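Local atomic coordinates of molybdopterin biosynthesis Mog protein (Mycobacterium tuberculosis, PDB entry 2G4R), a protein that probably binds molybdopterin and takes part in the biosynthesis of the molybdenum cofactor. Residues Y20-G25 with P42-D47; E53-A58 with D64-S69. All blocks are in the same frame, centred on the assembly; numbering follows the deposited sequence.

Both contacts gather on one mixed sheet, and their centres lie 13 Å apart. Contact 1 sets the start of helix 24-34 against the outermost strand 43-45. Contact 2 lays helix 49-60, the next element in the chain, over the more central strand 65-69; strand 6-11 runs parallel between the two strands. The contacts follow each other in sequence yet touch in space: Cys24 CB packs 3.3 Å from Ser69 OG, and Gln43 OE1 comes within 4.2 Å of Ala54 CB. All four segments belong to the probable molybdopterin-binding domain, but no ligand marks a pocket here, so the contacts are best read as packing within its alpha/beta core.

Contact 1. Residues Y20-G25 with P42-D47; sequences YTDDCG and PQVVAD
Pro42 presses its ring against the backbone at the start of helix 24-34, with CG 3.5 Å from Gly25 C. This is the tight part of the contact. Gly25 suits it because, without a side chain, its bare backbone lets the proline ring come close, while the rigid ring of Pro42 offers a compact apolar surface beside the edge strand.

Asp22 lies beside this junction and faces two ways. Its OD1 accepts the N-H of Gly25 at 2.8 Å, a nearly straight capping bond (166°) ahead of helix 24-34, on the syn side of the carboxylate though 26° out of its plane. CG stands anti to the backbone N (chi1 168°), turning the carboxylate toward Pro42 and Val44; OD2 rests 3.6 Å from Pro42 CB.

The looser side is at Val44, whose CG2 branch meets the same OD2 at 3.9 Å. Here Gln41 of the second subunit packs on both Asp22 and Val44, and its side chain hydrogen-bonds to Tyr20 O.

The contact thus joins the helix's N-terminal end to the sheet's outer strand, beside the second subunit. No hydrogen bond links the segments: toward 42-47, OD2 meets only carbon atoms of Pro42 and Val44, so shape rather than charge pairing fits helix to strand.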
loop_
_atom_site.group_PDB
_atom_site.type_symbol
_atom_site.label_atom_id
_atom_site.label_comp_id
_atom_site.label_asym_id
_atom_site.label_seq_id
_atom_site.Cartn_x
_atom_site.Cartn_y
_atom_site.Cartn_z
ATOM N N TYR A 20 5.688 2.593 -6.038
ATOM C CA TYR A 20 6.433 3.839 -6.081
ATOM C C TYR A 20 7.332 4.080 -4.870
ATOM O O TYR A 20 7.058 3.621 -3.783
ATOM C CB TYR A 20 5.504 5.029 -6.283
ATOM C CG TYR A 20 6.159 6.130 -7.061
ATOM C CD1 TYR A 20 6.344 6.006 -8.432
ATOM C CD2 TYR A 20 6.643 7.294 -6.428
ATOM C CE1 TYR A 20 6.950 7.009 -9.174
ATOM C CE2 TYR A 20 7.273 8.305 -7.177
ATOM C CZ TYR A 20 7.420 8.149 -8.547
ATOM O OH TYR A 20 8.034 9.126 -9.324
ATOM N N THR A 21 8.407 4.831 -5.080
ATOM C CA THR A 21 9.388 5.074 -4.053
ATOM C C THR A 21 8.858 6.016 -2.939
ATOM O O THR A 21 8.243 7.022 -3.238
ATOM C CB THR A 21 10.578 5.813 -4.679
ATOM O OG1 THR A 21 10.096 7.019 -5.292
ATOM C CG2 THR A 21 11.209 4.974 -5.702
ATOM N N ASP A 22 9.122 5.725 -1.670
ATOM C CA ASP A 22 8.888 6.735 -0.602
ATOM C C ASP A 22 10.260 7.328 -0.223
ATOM O O ASP A 22 10.980 6.708 0.546
ATOM C CB ASP A 22 8.234 6.075 0.632
ATOM C CG ASP A 22 8.233 6.997 1.887
ATOM O OD1 ASP A 22 8.240 8.233 1.707
ATOM O OD2 ASP A 22 8.238 6.489 3.028
ATOM N N ASP A 23 10.625 8.506 -0.735
ATOM C CA ASP A 23 11.889 9.109 -0.270
ATOM C C ASP A 23 11.692 10.062 0.903
ATOM O O ASP A 23 12.651 10.312 1.647
ATOM C CB ASP A 23 12.724 9.762 -1.365
ATOM C CG ASP A 23 11.913 10.514 -2.358
ATOM O OD1 ASP A 23 10.736 10.865 -2.083
ATOM O OD2 ASP A 23 12.466 10.714 -3.449
ATOM N N CYS A 24 10.454 10.515 1.135
ATOM C CA CYS A 24 10.193 11.435 2.216
ATOM C C CYS A 24 10.162 10.817 3.619
ATOM O O CYS A 24 10.677 11.386 4.557
ATOM C CB CYS A 24 8.897 12.200 1.935
ATOM S SG CYS A 24 9.017 13.342 0.536
ATOM N N GLY A 25 9.495 9.677 3.756
ATOM C CA GLY A 25 9.443 8.950 4.999
ATOM C C GLY A 25 10.774 8.672 5.701
ATOM O O GLY A 25 10.895 8.937 6.876
ATOM N N PRO A 42 7.962 4.771 8.509
ATOM C CA PRO A 42 6.812 5.368 7.785
ATOM C C PRO A 42 5.621 4.434 7.559
ATOM O O PRO A 42 5.830 3.277 7.167
ATOM C CB PRO A 42 7.408 5.748 6.424
ATOM C CG PRO A 42 8.901 5.831 6.630
ATOM C CD PRO A 42 9.230 4.898 7.765
ATOM N N GLN A 43 4.398 4.941 7.754
ATOM C CA GLN A 43 3.170 4.306 7.211
ATOM C C GLN A 43 2.800 5.021 5.933
ATOM O O GLN A 43 2.592 6.238 5.924
ATOM C CB GLN A 43 1.951 4.432 8.151
ATOM C CG GLN A 43 2.376 4.304 9.574
ATOM C CD GLN A 43 1.379 4.758 10.623
ATOM O OE1 GLN A 43 0.131 4.762 10.431
ATOM N NE2 GLN A 43 1.938 5.082 11.778
ATOM N N VAL A 44 2.701 4.283 4.862
ATOM C CA VAL A 44 2.425 4.853 3.599
ATOM C C VAL A 44 0.998 4.489 3.310
ATOM O O VAL A 44 0.618 3.307 3.424
ATOM C CB VAL A 44 3.361 4.339 2.496
ATOM C CG1 VAL A 44 3.088 5.107 1.202
ATOM C CG2 VAL A 44 4.830 4.519 2.898
ATOM N N VAL A 45 0.196 5.505 3.011
ATOM C CA VAL A 45 -1.244 5.305 2.790
ATOM C C VAL A 45 -1.712 6.098 1.561
ATOM O O VAL A 45 -1.051 7.054 1.123
ATOM C CB VAL A 45 -2.135 5.723 4.019
ATOM C CG1 VAL A 45 -1.725 5.025 5.269
ATOM C CG2 VAL A 45 -2.097 7.269 4.261
ATOM N N ALA A 46 -2.845 5.679 0.983
ATOM C CA ALA A 46 -3.434 6.379 -0.163
ATOM C C ALA A 46 -4.073 7.694 0.264
ATOM O O ALA A 46 -4.378 7.903 1.462
ATOM C CB ALA A 46 -4.480 5.505 -0.881
ATOM N N ASP A 47 -4.285 8.561 -0.724
ATOM C CA ASP A 47 -4.970 9.839 -0.515
ATOM C C ASP A 47 -6.395 9.521 -0.062
ATOM O O ASP A 47 -6.939 8.503 -0.413
ATOM C CB ASP A 47 -5.129 10.614 -1.820
ATOM C CG ASP A 47 -3.844 11.161 -2.370
ATOM O OD1 ASP A 47 -3.108 11.948 -1.717
ATOM O OD2 ASP A 47 -3.598 10.864 -3.556
#

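Contact 2. Residues E53-A58 with D64-S69; sequences EALHDA and DVIITS
Leu55 and Ala58 of helix 49-60 face Ile66 and Thr68 of strand 65-69, and apolar packing makes up the contact. Ala58 CB sits 3.5 Å from Ile66 CD1, tighter than usual for two carbons. A small methyl suits this place, where the backbones come nearest: Ala58 CA and Ile66 CA are 7.5 Å apart. One turn earlier, Leu55 sets out along the flank of the helix, but its longer chain brings CD2 back to the sheet, 3.8 Å from Ile66 CG2. Ile66 thus serves two partners with its two branches. With CG1 beside the backbone N (chi1 -54°), its long arm runs to Ala58, while CG2 is left for Leu55, a division that suits a beta-branched residue. Thr84 and Val87 of helix 80-87 cover Leu55 further.

Thr68 is divided between two kinds of contact. Its CG2 methyl meets the same Leu55 CD2 at 3.9 Å, the two side chains crossing at about a right angle, while OG1 hydrogen-bonds with Asn127 OD1 on strand 123-128. The buried hydroxyl is therefore satisfied without drawing on the helix.

No backbone bond crosses from helix to strand: Ala58 N bonds to Ala54 O at 3.0 Å, and Ile66 pairs with Leu124 and Ile126 of strand 123-128.

The axes of helix segment 53-58 and strand 65-69 pass 10.0 Å apart, nearly antiparallel at 165°. Strand 43-45, helix 49-60 and parallel strand 65-69 form a beta-alpha-beta crossover, with strand 6-11 between the two strands; helices 24-34 and 132-143 pack on Ile67 at the other face, completing an alpha/beta/alpha domain.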
loop_
_atom_site.group_PDB
_atom_site.type_symbol
_atom_site.label_atom_id
_atom_site.label_comp_id
_atom_site.label_asym_id
_atom_site.label_seq_id
_atom_site.Cartn_x
_atom_site.Cartn_y
_atom_site.Cartn_z
ATOM N N GLU A 53 -8.143 7.659 8.571
ATOM C CA GLU A 53 -7.969 6.419 9.329
ATOM C C GLU A 53 -6.632 6.394 10.037
ATOM O O GLU A 53 -6.587 6.123 11.237
ATOM C CB GLU A 53 -8.088 5.182 8.411
ATOM C CG GLU A 53 -7.863 3.867 9.141
ATOM C CD GLU A 53 -7.940 2.641 8.229
ATOM O OE1 GLU A 53 -7.661 2.756 6.981
ATOM O OE2 GLU A 53 -8.282 1.571 8.787
ATOM N N ALA A 54 -5.539 6.687 9.322
ATOM C CA ALA A 54 -4.207 6.723 9.970
ATOM C C ALA A 54 -4.077 7.798 11.110
ATOM O O ALA A 54 -3.535 7.546 12.193
ATOM C CB ALA A 54 -3.155 6.930 8.941
ATOM N N LEU A 55 -4.647 8.967 10.894
ATOM C CA LEU A 55 -4.548 10.036 11.868
ATOM C C LEU A 55 -5.370 9.718 13.111
ATOM O O LEU A 55 -4.898 9.884 14.231
ATOM C CB LEU A 55 -4.954 11.364 11.260
ATOM C CG LEU A 55 -4.042 11.933 10.160
ATOM C CD1 LEU A 55 -4.580 13.280 9.728
ATOM C CD2 LEU A 55 -2.638 12.062 10.585
ATOM N N HIS A 56 -6.598 9.280 12.922
ATOM C CA HIS A 56 -7.451 8.942 14.078
ATOM C C HIS A 56 -6.777 7.860 14.905
ATOM O O HIS A 56 -6.693 7.954 16.117
ATOM C CB HIS A 56 -8.838 8.513 13.628
ATOM C CG HIS A 56 -9.763 9.660 13.331
ATOM N ND1 HIS A 56 -10.216 10.529 14.299
ATOM C CD2 HIS A 56 -10.325 10.069 12.170
ATOM C CE1 HIS A 56 -11.029 11.413 13.751
ATOM N NE2 HIS A 56 -11.112 11.153 12.460
ATOM N N ASP A 57 -6.257 6.842 14.233
ATOM C CA ASP A 57 -5.576 5.774 14.883
ATOM C C ASP A 57 -4.370 6.282 15.660
ATOM O O ASP A 57 -4.080 5.793 16.752
ATOM C CB ASP A 57 -5.149 4.725 13.863
ATOM C CG ASP A 57 -6.330 3.862 13.364
ATOM O OD1 ASP A 57 -7.489 4.035 13.843
ATOM O OD2 ASP A 57 -6.092 3.005 12.479
ATOM N N ALA A 58 -3.665 7.280 15.132
ATOM C CA ALA A 58 -2.449 7.678 15.780
ATOM C C ALA A 58 -2.767 8.550 17.013
ATOM O O ALA A 58 -2.149 8.415 18.077
ATOM C CB ALA A 58 -1.507 8.362 14.783
ATOM N N ASP A 64 2.843 11.622 20.831
ATOM C CA ASP A 64 3.178 13.058 21.032
ATOM C C ASP A 64 3.134 13.851 19.705
ATOM O O ASP A 64 2.762 15.057 19.690
ATOM C CB ASP A 64 4.582 13.205 21.641
ATOM C CG ASP A 64 4.742 12.484 22.987
ATOM O OD1 ASP A 64 3.861 12.598 23.852
ATOM O OD2 ASP A 64 5.742 11.765 23.150
ATOM N N VAL A 65 3.544 13.201 18.603
ATOM C CA VAL A 65 3.693 13.911 17.346
ATOM C C VAL A 65 3.380 13.064 16.132
ATOM O O VAL A 65 3.822 11.894 16.001
ATOM C CB VAL A 65 5.146 14.511 17.131
ATOM C CG1 VAL A 65 5.139 15.446 15.942
ATOM C CG2 VAL A 65 5.671 15.239 18.356
ATOM N N ILE A 66 2.627 13.627 15.225
ATOM C CA ILE A 66 2.438 12.988 13.915
ATOM C C ILE A 66 2.948 13.900 12.812
ATOM O O ILE A 66 2.525 15.070 12.699
ATOM C CB ILE A 66 0.945 12.604 13.621
ATOM C CG1 ILE A 66 0.343 11.748 14.718
ATOM C CG2 ILE A 66 0.817 11.972 12.238
ATOM C CD1 ILE A 66 -1.164 11.827 14.769
ATOM N N ILE A 67 3.823 13.339 11.981
ATOM C CA ILE A 67 4.381 14.032 10.844
ATOM C C ILE A 67 3.853 13.396 9.575
ATOM O O ILE A 67 4.016 12.204 9.350
ATOM C CB ILE A 67 5.908 14.130 10.920
ATOM C CG1 ILE A 67 6.295 14.958 12.167
ATOM C CG2 ILE A 67 6.438 14.875 9.675
ATOM C CD1 ILE A 67 7.809 15.070 12.454
ATOM N N THR A 68 3.164 14.199 8.770
ATOM C CA THR A 68 2.675 13.744 7.475
ATOM C C THR A 68 3.459 14.375 6.328
ATOM O O THR A 68 3.935 15.541 6.412
ATOM C CB THR A 68 1.136 14.014 7.221
ATOM O OG1 THR A 68 0.922 15.384 6.895
ATOM C CG2 THR A 68 0.263 13.581 8.389
ATOM N N SER A 69 3.550 13.621 5.235
ATOM C CA SER A 69 4.126 14.087 4.013
ATOM C C SER A 69 3.276 13.724 2.774
ATOM O O SER A 69 2.896 12.550 2.585
ATOM C CB SER A 69 5.567 13.575 3.857
ATOM O OG SER A 69 6.125 13.943 2.583
#